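Local coordinates for protein aldolase (PDB 6VOP) that is a putative class II aldolase of the AraD-like superfamily, modelled as an assembly of four chains, at residues L99-S104 against E183-A188; V133-Y138 against L161-G166. The protein carries 2 engineered substitutions. All coordinates share one frame; numbering follows the deposited sequence.

Contact 1. Residues L99-S104 against E183-A188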
loop_
_atom_site.group_PDB
_atom_site.type_symbol
_atom_site.label_atom_id
_atom_site.label_comp_id
_atom_site.label_asym_id
_atom_site.label_seq_id
_atom_site.Cartn_x
_atom_site.Cartn_y
_atom_site.Cartn_z
ATOM N N LEU A 99 -2.194 -2.903 17.484
ATOM C CA LEU A 99 -1.233 -2.920 16.394
ATOM C C LEU A 99 -0.333 -1.697 16.499
ATOM O O LEU A 99 -0.672 -0.710 17.154
ATOM C CB LEU A 99 -1.928 -2.939 15.026
ATOM C CG LEU A 99 -2.893 -4.091 14.745
ATOM C CD1 LEU A 99 -3.520 -3.930 13.373
ATOM C CD2 LEU A 99 -2.173 -5.421 14.852
ATOM N N HIS A 100 0.825 -1.776 15.856
ATOM C CA HIS A 100 1.735 -0.634 15.748
ATOM C C HIS A 100 1.653 -0.018 14.360
ATOM O O HIS A 100 2.655 0.167 13.667
ATOM C CB HIS A 100 3.162 -1.052 16.080
ATOM C CG HIS A 100 3.296 -1.764 17.390
ATOM N ND1 HIS A 100 4.403 -2.515 17.715
ATOM C CD2 HIS A 100 2.464 -1.839 18.457
ATOM C CE1 HIS A 100 4.246 -3.030 18.921
ATOM N NE2 HIS A 100 3.080 -2.631 19.396
ATOM N N SER A 101 0.428 0.295 13.945
ATOM C CA SER A 101 0.202 0.855 12.621
ATOM C C SER A 101 0.942 2.176 12.459
ATOM O O SER A 101 1.108 2.946 13.412
ATOM C CB SER A 101 -1.291 1.049 12.377
ATOM O OG SER A 101 -2.037 -0.007 12.950
ATOM N N THR A 102 1.358 2.440 11.217
ATOM C CA THR A 102 2.345 3.478 10.936
ATOM C C THR A 102 1.899 4.840 11.458
ATOM O O THR A 102 2.596 5.472 12.260
ATOM C CB THR A 102 2.611 3.540 9.431
ATOM O OG1 THR A 102 2.956 2.238 8.944
ATOM C CG2 THR A 102 3.750 4.496 9.133
ATOM N N TRP A 103 0.730 5.307 11.020
ATOM C CA TRP A 103 0.347 6.690 11.281
ATOM C C TRP A 103 -0.139 6.906 12.709
ATOM O O TRP A 103 0.063 7.990 13.267
ATOM C CB TRP A 103 -0.713 7.124 10.272
ATOM C CG TRP A 103 -0.269 6.893 8.863
ATOM C CD1 TRP A 103 -0.450 5.761 8.123
ATOM C CD2 TRP A 103 0.453 7.806 8.030
ATOM N NE1 TRP A 103 0.106 5.916 6.878
ATOM C CE2 TRP A 103 0.667 7.163 6.794
ATOM C CE3 TRP A 103 0.933 9.108 8.204
ATOM C CZ2 TRP A 103 1.338 7.776 5.739
ATOM C CZ3 TRP A 103 1.600 9.715 7.154
ATOM C CH2 TRP A 103 1.795 9.050 5.939
ATOM N N SER A 104 -0.780 5.907 13.315
ATOM C CA SER A 104 -1.138 6.028 14.724
ATOM C C SER A 104 0.106 6.013 15.602
ATOM O O SER A 104 0.216 6.807 16.546
ATOM C CB SER A 104 -2.090 4.903 15.122
ATOM O OG SER A 104 -3.079 4.712 14.133
ATOM N N GLU A 183 -10.495 3.023 11.400
ATOM C CA GLU A 183 -10.879 4.427 11.283
ATOM C C GLU A 183 -9.982 5.338 12.114
ATOM O O GLU A 183 -9.791 6.507 11.756
ATOM C CB GLU A 183 -12.344 4.616 11.688
ATOM C CG GLU A 183 -12.943 5.950 11.255
ATOM C CD GLU A 183 -13.342 5.969 9.789
ATOM O OE1 GLU A 183 -12.946 6.914 9.075
ATOM O OE2 GLU A 183 -14.054 5.040 9.351
ATOM N N LEU A 184 -9.427 4.832 13.216
ATOM C CA LEU A 184 -8.477 5.623 13.992
ATOM C C LEU A 184 -7.177 5.816 13.223
ATOM O O LEU A 184 -6.680 6.941 13.094
ATOM C CB LEU A 184 -8.215 4.956 15.342
ATOM C CG LEU A 184 -7.033 5.506 16.142
ATOM C CD1 LEU A 184 -7.255 6.967 16.501
ATOM C CD2 LEU A 184 -6.801 4.672 17.390
ATOM N N GLU A 185 -6.610 4.723 12.703
ATOM C CA GLU A 185 -5.398 4.817 11.896
ATOM C C GLU A 185 -5.627 5.677 10.660
ATOM O O GLU A 185 -4.732 6.416 10.231
ATOM C CB GLU A 185 -4.928 3.417 11.500
ATOM C CG GLU A 185 -3.940 3.381 10.347
ATOM C CD GLU A 185 -2.527 3.739 10.770
ATOM O OE1 GLU A 185 -2.318 4.055 11.961
ATOM O OE2 GLU A 185 -1.621 3.693 9.911
ATOM N N GLU A 186 -6.823 5.596 10.077
ATOM C CA GLU A 186 -7.144 6.425 8.922
ATOM C C GLU A 186 -7.137 7.902 9.290
ATOM O O GLU A 186 -6.652 8.740 8.521
ATOM C CB GLU A 186 -8.501 6.013 8.353
ATOM C CG GLU A 186 -9.025 6.911 7.252
ATOM C CD GLU A 186 -8.419 6.596 5.902
ATOM O OE1 GLU A 186 -8.764 7.295 4.925
ATOM O OE2 GLU A 186 -7.600 5.657 5.815
ATOM N N THR A 187 -7.658 8.238 10.471
ATOM C CA THR A 187 -7.721 9.637 10.879
ATOM C C THR A 187 -6.335 10.189 11.185
ATOM O O THR A 187 -6.022 11.328 10.816
ATOM C CB THR A 187 -8.648 9.785 12.083
ATOM O OG1 THR A 187 -9.993 9.523 11.669
ATOM C CG2 THR A 187 -8.569 11.191 12.660
ATOM N N ALA A 188 -5.488 9.402 11.853
ATOM C CA ALA A 188 -4.109 9.832 12.060
ATOM C C ALA A 188 -3.379 9.991 10.734
ATOM O O ALA A 188 -2.519 10.869 10.600
ATOM C CB ALA A 188 -3.372 8.840 12.959
#

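Contact 2. Residues V133-Y138 against L161-G166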
loop_
_atom_site.group_PDB
_atom_site.type_symbol
_atom_site.label_atom_id
_atom_site.label_comp_id
_atom_site.label_asym_id
_atom_site.label_seq_id
_atom_site.Cartn_x
_atom_site.Cartn_y
_atom_site.Cartn_z
ATOM N N VAL A 133 -9.953 9.694 22.393
ATOM C CA VAL A 133 -8.806 8.792 22.346
ATOM C C VAL A 133 -7.748 9.324 23.305
ATOM O O VAL A 133 -6.901 10.138 22.906
ATOM C CB VAL A 133 -8.253 8.653 20.921
ATOM C CG1 VAL A 133 -7.172 7.584 20.879
ATOM C CG2 VAL A 133 -9.374 8.327 19.949
ATOM N N PRO A 134 -7.764 8.913 24.569
ATOM C CA PRO A 134 -6.775 9.423 25.521
ATOM C C PRO A 134 -5.400 8.815 25.284
ATOM O O PRO A 134 -5.243 7.767 24.653
ATOM C CB PRO A 134 -7.343 9.006 26.881
ATOM C CG PRO A 134 -8.160 7.797 26.581
ATOM C CD PRO A 134 -8.737 8.011 25.208
ATOM N N LEU A 135 -4.394 9.503 25.812
ATOM C CA LEU A 135 -2.999 9.129 25.642
ATOM C C LEU A 135 -2.505 8.394 26.879
ATOM O O LEU A 135 -2.667 8.881 28.003
ATOM C CB LEU A 135 -2.141 10.367 25.385
ATOM C CG LEU A 135 -0.629 10.191 25.294
ATOM C CD1 LEU A 135 -0.244 9.585 23.956
ATOM C CD2 LEU A 135 0.059 11.528 25.503
ATOM N N VAL A 136 -1.906 7.226 26.670
ATOM C CA VAL A 136 -1.291 6.451 27.744
ATOM C C VAL A 136 0.193 6.800 27.763
ATOM O O VAL A 136 0.816 6.884 26.694
ATOM C CB VAL A 136 -1.530 4.944 27.549
ATOM C CG1 VAL A 136 -0.980 4.144 28.717
ATOM C CG2 VAL A 136 -3.014 4.668 27.371
ATOM N N PRO A 137 0.793 7.033 28.931
ATOM C CA PRO A 137 2.205 7.433 28.968
ATOM C C PRO A 137 3.115 6.350 28.409
ATOM O O PRO A 137 2.740 5.182 28.290
ATOM C CB PRO A 137 2.473 7.664 30.461
ATOM C CG PRO A 137 1.127 7.850 31.075
ATOM C CD PRO A 137 0.183 7.022 30.271
ATOM N N TYR A 138 4.334 6.756 28.055
ATOM C CA TYR A 138 5.320 5.799 27.573
ATOM C C TYR A 138 5.954 5.059 28.743
ATOM O O TYR A 138 6.419 5.678 29.706
ATOM C CB TYR A 138 6.414 6.478 26.748
ATOM C CG TYR A 138 7.596 5.555 26.531
ATOM C CD1 TYR A 138 7.510 4.483 25.647
ATOM C CD2 TYR A 138 8.778 5.725 27.238
ATOM C CE1 TYR A 138 8.574 3.621 25.459
ATOM C CE2 TYR A 138 9.848 4.868 27.057
ATOM C CZ TYR A 138 9.741 3.818 26.165
ATOM O OH TYR A 138 10.804 2.964 25.980
ATOM N N LEU A 161 -4.239 5.619 22.826
ATOM C CA LEU A 161 -2.989 5.804 22.095
ATOM C C LEU A 161 -1.835 5.759 23.088
ATOM O O LEU A 161 -1.679 6.669 23.910
ATOM C CB LEU A 161 -2.992 7.118 21.316
ATOM C CG LEU A 161 -1.832 7.263 20.329
ATOM C CD1 LEU A 161 -1.875 6.158 19.283
ATOM C CD2 LEU A 161 -1.851 8.630 19.671
ATOM N N LEU A 162 -1.030 4.704 23.008
ATOM C CA LEU A 162 0.130 4.537 23.875
ATOM C C LEU A 162 1.314 5.276 23.261
ATOM O O LEU A 162 1.692 5.005 22.116
ATOM C CB LEU A 162 0.458 3.056 24.062
ATOM C CG LEU A 162 -0.324 2.257 25.109
ATOM C CD1 LEU A 162 -1.809 2.236 24.795
ATOM C CD2 LEU A 162 0.220 0.838 25.198
ATOM N N ALA A 163 1.898 6.197 24.025
ATOM C CA ALA A 163 2.951 7.060 23.503
ATOM C C ALA A 163 4.184 6.255 23.111
ATOM O O ALA A 163 4.599 5.334 23.821
ATOM C CB ALA A 163 3.327 8.116 24.542
ATOM N N ASN A 164 4.771 6.619 21.970
ATOM C CA ASN A 164 5.950 5.938 21.429
ATOM C C ASN A 164 5.710 4.436 21.316
ATOM O O ASN A 164 6.609 3.621 21.535
ATOM C CB ASN A 164 7.193 6.235 22.273
ATOM C CG ASN A 164 7.444 7.723 22.444
ATOM O OD1 ASN A 164 6.890 8.357 23.343
ATOM N ND2 ASN A 164 8.289 8.287 21.586
ATOM N N HIS A 165 4.479 4.066 20.967
ATOM C CA HIS A 165 4.061 2.669 20.985
ATOM C C HIS A 165 3.035 2.393 19.892
ATOM O O HIS A 165 3.320 1.667 18.934
ATOM C CB HIS A 165 3.496 2.316 22.362
ATOM C CG HIS A 165 3.265 0.851 22.573
ATOM N ND1 HIS A 165 3.617 0.208 23.741
ATOM C CD2 HIS A 165 2.706 -0.092 21.779
ATOM C CE1 HIS A 165 3.291 -1.070 23.653
ATOM N NE2 HIS A 165 2.739 -1.278 22.472
ATOM N N GLY A 166 1.837 2.961 20.031
ATOM C CA GLY A 166 0.794 2.791 19.049
ATOM C C GLY A 166 -0.595 2.817 19.653
ATOM O O GLY A 166 -0.784 3.161 20.825
HETATM O O HOH W 1 3.402 3.365 25.914
#

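Contact 1. Residues L99-S104 against E183-A188
Glu185 of helix 174-194 reaches across to Ser101, Trp103 and Ser104, where the chain leaves strand 95-99 and winds into helix 102-107. Its CB starts alongside Ser104. The side chain then bends at chi2 (79°), which swings the carboxylate in toward the start of the neighbouring helix, and Glu185 CG passes Ser101 CB at 4.1 Å. Glu185 CD comes nearer to that same Ser101 CB, at 3.4 Å, and from there the two oxygens part company. Glu185 OE1 accepts from Ser104 N at 2.8 Å. Glu185 OE2 accepts from Trp103 N at 3.1 Å and 161°, and both N-H groups come in on the syn side of their oxygen. One buried carboxylate thus takes up two successive amides in the first turn of helix 102-107, joining the N-terminal end of that helix to the long helix 174-194 within the class II aldolase/adducin domain; the helix dipole would probably help hold it as an anion. Ser101 sits at the N-cap position but makes no capping bond with its side chain; its OG has a weak hydrogen bond to Tyr27 O instead. Glu185 OE2 also lies at the edge of the indole, 3.0 Å from Trp103 CD1. Ser104 OG is modelled so close to Glu185 OE1 that the details of that bond are doubtful. One turn on from Glu185, Ala188 points its methyl at helix 102-107, Ala188 CB lying 3.6 Å from Trp103 O. The indole runs on to pack against Ile193 of the second subunit, while Thr102 OG1 is hydrogen-bonded to Glu186 OE1 of that subunit.

Contact 2. Residues V133-Y138 against L161-G166
With chi1 at -176°, Val136 has CG2 anti to its carbonyl carbon and beside the backbone N, and this is the branch that meets Leu162, whose CG also lies beside its own N (chi1 -82°); Val136 CG2 is 3.7 Å from Leu162 CD1, the side chains alongside each other and pointing the same way. They share one face of a parallel strand pair, the two strands of a beta-alpha-beta crossover whose helix, 144-153, packs on that face through Ile146, Asp149 and Leu150. Backbone hydrogen bonds alternate in direction between the strands: Leu161 N gives to Pro134 O, Val136 N to Leu161 O at 2.8 Å, and Ala163 N to Val136 O. Leu135 and Leu161 occupy the other face, where Leu135 CD1 reaches Ala163 CB at 3.9 Å. Farther on, the Tyr138 ring presents its edge to a carbonyl, with Tyr138 CD1 3.5 Å from Ala163 O, and crosses the Asn164 side chain at about a right angle. The Asn164 amide is held by the second subunit, ND2 bonding to Phe122 O and Arg200 O there. Leu162 also faces both His165 and Gly166, a classic beta bulge leading into strand 166-171. Past the last strand bond, a water donates to both Pro137 O and Ala163 O, 3.1 Å from each.

Overall arrangement
Along the chain the order is 99-104, 133-138, 161-166, 183-188, so both halves of contact 2 fall between those of contact 1, and all four segments belong to the class II aldolase/adducin N-terminal domain. The centres of the two contacts are about 12 Å apart. Contact 1 joins two helices, whereas contact 2 forms the 135-136 end of the mixed sheet; strand 166-171, between strands 95-99 and 159-162, connects the two regions. They touch directly where Ser104 O meets Leu161 CD1 at 3.5 Å and where the rings of His100 and His165 meet. His98 joins these two histidines in a cluster that might be an empty metal site, though this is unconfirmed. Both contacts also touch the second subunit, placing this region at a subunit interface.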